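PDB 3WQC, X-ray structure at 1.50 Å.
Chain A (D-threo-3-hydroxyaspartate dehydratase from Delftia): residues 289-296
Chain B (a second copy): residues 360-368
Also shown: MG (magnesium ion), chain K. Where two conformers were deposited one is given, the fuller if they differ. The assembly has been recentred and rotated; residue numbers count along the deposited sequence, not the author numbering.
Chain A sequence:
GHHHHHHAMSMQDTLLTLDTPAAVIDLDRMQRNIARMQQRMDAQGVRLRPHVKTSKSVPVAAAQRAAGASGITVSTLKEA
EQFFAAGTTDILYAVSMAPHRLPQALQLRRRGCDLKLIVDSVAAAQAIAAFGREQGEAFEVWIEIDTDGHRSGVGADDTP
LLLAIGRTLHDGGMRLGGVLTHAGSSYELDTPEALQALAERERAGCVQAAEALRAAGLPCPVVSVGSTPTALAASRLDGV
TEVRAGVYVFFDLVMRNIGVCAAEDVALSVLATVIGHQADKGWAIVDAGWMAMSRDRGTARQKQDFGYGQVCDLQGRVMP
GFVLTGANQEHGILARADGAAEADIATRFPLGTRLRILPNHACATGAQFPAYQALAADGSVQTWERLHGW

Chain A, residues 289-296: GWMAMSRD
Chain B 360-368: NHACATGAQ

Short helices from two protein copies can pack without any hydrogen bond between them, with a few side chains reaching across the gap. In D-threo-3-hydroxyaspartate dehydratase, chain A forms one helical turn, 290-293 (Trp290(A) phi/psi -71/-22), with Gly289(A) at the N-cap position; its O accepts a 2.9 Å hydrogen bond from Met293(A) N. Ser294(A) ends the turn with positive phi (78/165); its OG, at chi1 86°, donates to Met293(A) O (2.7 Å) and accepts from Asp296(A) N (3.0 Å), so that one hydroxyl bridges the helix end and the chain beyond it. In chain B, His361(B) (-140/107) is at the N-cap position of a helix beginning at Ala362(B) (Ala364(B) -74/-44), with Thr365(B) N to His361(B) O at 3.0 Å and Gly366(B) N to Ala362(B) O at 2.8 Å. The helices run in broadly the same sense. The closest CA pair, Met291(A) and Ala364(B), lies 7.5 Å apart, and 239 Å² is buried between the two stretches, both sides summed.

The CA-to-CB bond of Trp290(A) points toward the chain B stretch. With chi1 62° (p) and chi2 -110°, its CH2 lies 3.4 Å from Ala364(B) CA, 3.6 Å from Ala364(B) CB and 4.2 Å from Cys363(B) CB (chi1 -48°, m). CA-to-CB of Met291(A) points sideways, but t, p, p torsions (-172°, 63°, 74°) bring its end nearer, SD 3.5 Å from Ala367(B) CB. Ala364(B) and Ala367(B) present methyl groups to these longer side chains.

His361(B) is extended, chi1 -176° (t) and chi2 -179°, which carries NE2 to magnesium at 2.1 Å; four waters also bind the ion. Its ring meets the Trp290(A) six-membered ring obliquely, planes at 65° and centroids 5.4 Å apart, with Trp290(A) CZ2 3.5 Å from His361(B) CE1. Arg295(A) has chi1 -83° (m), chi2 -68° (m), chi3 -146° and chi4 -167°. Its NH2 comes 4.0 Å from His361(B) ND1 without a hydrogen bond; both nitrogens are satisfied elsewhere in the structure.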

# COMPACT_ATOMS: atom_id res chain seq x y z
N GLY A 289 4.58 -10.76 1.84
CA GLY A 289 3.31 -10.55 2.51
C GLY A 289 2.52 -9.41 1.86
O GLY A 289 2.78 -9.07 0.68
N TRP A 290 1.59 -8.80 2.59
CA TRP A 290 0.81 -7.70 1.98
C TRP A 290 1.73 -6.49 1.79
O TRP A 290 1.35 -5.61 0.96
CB TRP A 290 -0.52 -7.37 2.70
CG TRP A 290 -0.34 -6.90 4.11
CD1 TRP A 290 -0.70 -7.60 5.26
CD2 TRP A 290 0.12 -5.56 4.57
NE1 TRP A 290 -0.46 -6.83 6.36
CE2 TRP A 290 0.09 -5.61 6.02
CE3 TRP A 290 0.59 -4.38 3.93
CZ2 TRP A 290 0.51 -4.55 6.81
CZ3 TRP A 290 1.04 -3.33 4.74
CH2 TRP A 290 0.99 -3.40 6.17
N MET A 291 2.86 -6.30 2.50
CA MET A 291 3.73 -5.13 2.20
C MET A 291 4.22 -5.29 0.74
O MET A 291 4.48 -4.29 0.10
CB MET A 291 4.86 -5.01 3.21
CG MET A 291 5.62 -3.73 3.03
SD MET A 291 4.60 -2.21 3.32
CE MET A 291 4.47 -2.26 5.12
N ALA A 292 4.47 -6.52 0.26
CA ALA A 292 4.91 -6.75 -1.13
C ALA A 292 3.69 -6.74 -2.05
O ALA A 292 3.71 -6.09 -3.14
CB ALA A 292 5.63 -8.10 -1.25
N MET A 293 2.63 -7.48 -1.73
CA MET A 293 1.57 -7.64 -2.74
C MET A 293 0.59 -6.44 -2.71
O MET A 293 -0.20 -6.30 -3.68
CB MET A 293 0.72 -8.89 -2.41
CG MET A 293 1.51 -10.21 -2.46
SD MET A 293 2.61 -10.39 -3.90
CE MET A 293 1.42 -10.27 -5.29
N SER A 294 0.58 -5.66 -1.61
CA SER A 294 -0.46 -4.72 -1.22
C SER A 294 -1.63 -5.49 -0.61
O SER A 294 -1.78 -6.72 -0.82
CB SER A 294 -1.01 -3.78 -2.40
OG SER A 294 -2.04 -4.43 -3.10
N ARG A 295 -2.51 -4.76 0.07
CA ARG A 295 -3.78 -5.35 0.64
C ARG A 295 -4.85 -5.48 -0.44
O ARG A 295 -5.96 -5.89 -0.10
CB ARG A 295 -4.28 -4.43 1.75
CG ARG A 295 -3.56 -4.73 3.07
CD ARG A 295 -3.98 -6.16 3.59
NE ARG A 295 -3.99 -6.13 5.05
CZ ARG A 295 -4.06 -7.22 5.82
NH1 ARG A 295 -4.00 -8.42 5.28
NH2 ARG A 295 -4.12 -7.04 7.16
N ASP A 296 -4.59 -5.19 -1.72
CA ASP A 296 -5.71 -5.28 -2.69
C ASP A 296 -6.20 -6.73 -2.83
O ASP A 296 -5.43 -7.71 -3.08
CB ASP A 296 -5.19 -4.82 -4.09
CG ASP A 296 -6.34 -4.49 -5.01
OD1 ASP A 296 -7.04 -5.39 -5.49
OD2 ASP A 296 -6.55 -3.25 -5.25
N ASN B 360 -7.83 2.31 8.93
CA ASN B 360 -8.09 0.95 9.42
C ASN B 360 -6.82 0.40 10.11
O ASN B 360 -6.97 -0.12 11.25
CB ASN B 360 -8.40 -0.03 8.27
CG ASN B 360 -9.85 0.13 7.73
OD1 ASN B 360 -10.65 -0.80 7.92
ND2 ASN B 360 -10.23 1.25 7.12
N HIS B 361 -5.64 0.50 9.50
CA HIS B 361 -4.49 -0.22 9.92
C HIS B 361 -3.32 0.69 9.82
O HIS B 361 -2.90 1.07 8.69
CB HIS B 361 -4.34 -1.46 9.03
CG HIS B 361 -3.22 -2.37 9.42
ND1 HIS B 361 -2.95 -3.51 8.68
CD2 HIS B 361 -2.38 -2.37 10.50
CE1 HIS B 361 -1.92 -4.22 9.27
NE2 HIS B 361 -1.56 -3.55 10.40
N ALA B 362 -2.79 1.17 10.96
CA ALA B 362 -1.73 2.21 10.91
C ALA B 362 -0.50 1.72 10.13
O ALA B 362 0.08 2.49 9.33
CB ALA B 362 -1.31 2.64 12.33
N CYS B 363 -0.14 0.44 10.24
CA CYS B 363 1.11 -0.05 9.60
C CYS B 363 0.93 0.03 8.08
O CYS B 363 1.88 0.27 7.35
CB CYS B 363 1.30 -1.55 9.98
SG CYS B 363 1.07 -1.82 11.80
N ALA B 364 -0.29 -0.30 7.62
CA ALA B 364 -0.55 -0.34 6.15
C ALA B 364 -0.64 1.07 5.59
O ALA B 364 -0.04 1.43 4.56
CB ALA B 364 -1.83 -1.10 5.89
N THR B 365 -1.36 1.99 6.31
CA THR B 365 -1.47 3.40 5.80
C THR B 365 -0.12 4.06 5.87
O THR B 365 0.26 4.73 4.86
CB THR B 365 -2.49 4.18 6.67
OG1 THR B 365 -3.78 3.55 6.54
CG2 THR B 365 -2.50 5.67 6.31
N GLY B 366 0.67 3.86 6.93
CA GLY B 366 1.94 4.60 7.02
C GLY B 366 2.87 4.25 5.84
O GLY B 366 3.62 5.10 5.33
N ALA B 367 2.82 2.98 5.39
CA ALA B 367 3.76 2.52 4.37
C ALA B 367 3.50 3.21 3.00
O ALA B 367 4.33 3.14 2.08
CB ALA B 367 3.63 1.00 4.20
N GLN B 368 2.32 3.82 2.85
CA GLN B 368 2.01 4.53 1.60
C GLN B 368 2.71 5.88 1.48
O GLN B 368 2.69 6.50 0.39
CB GLN B 368 0.50 4.73 1.50
CG GLN B 368 -0.28 3.41 1.49
CD GLN B 368 0.15 2.48 0.34
OE1 GLN B 368 1.02 1.56 0.51
NE2 GLN B 368 -0.42 2.73 -0.86
MG MG K . -0.08 -4.15 11.84
O HOH W 1 1.15 -5.07 13.28
O HOH W 2 -1.14 -6.11 11.82
O HOH W 3 1.05 -5.10 10.32
O HOH W 4 -1.35 -3.68 13.39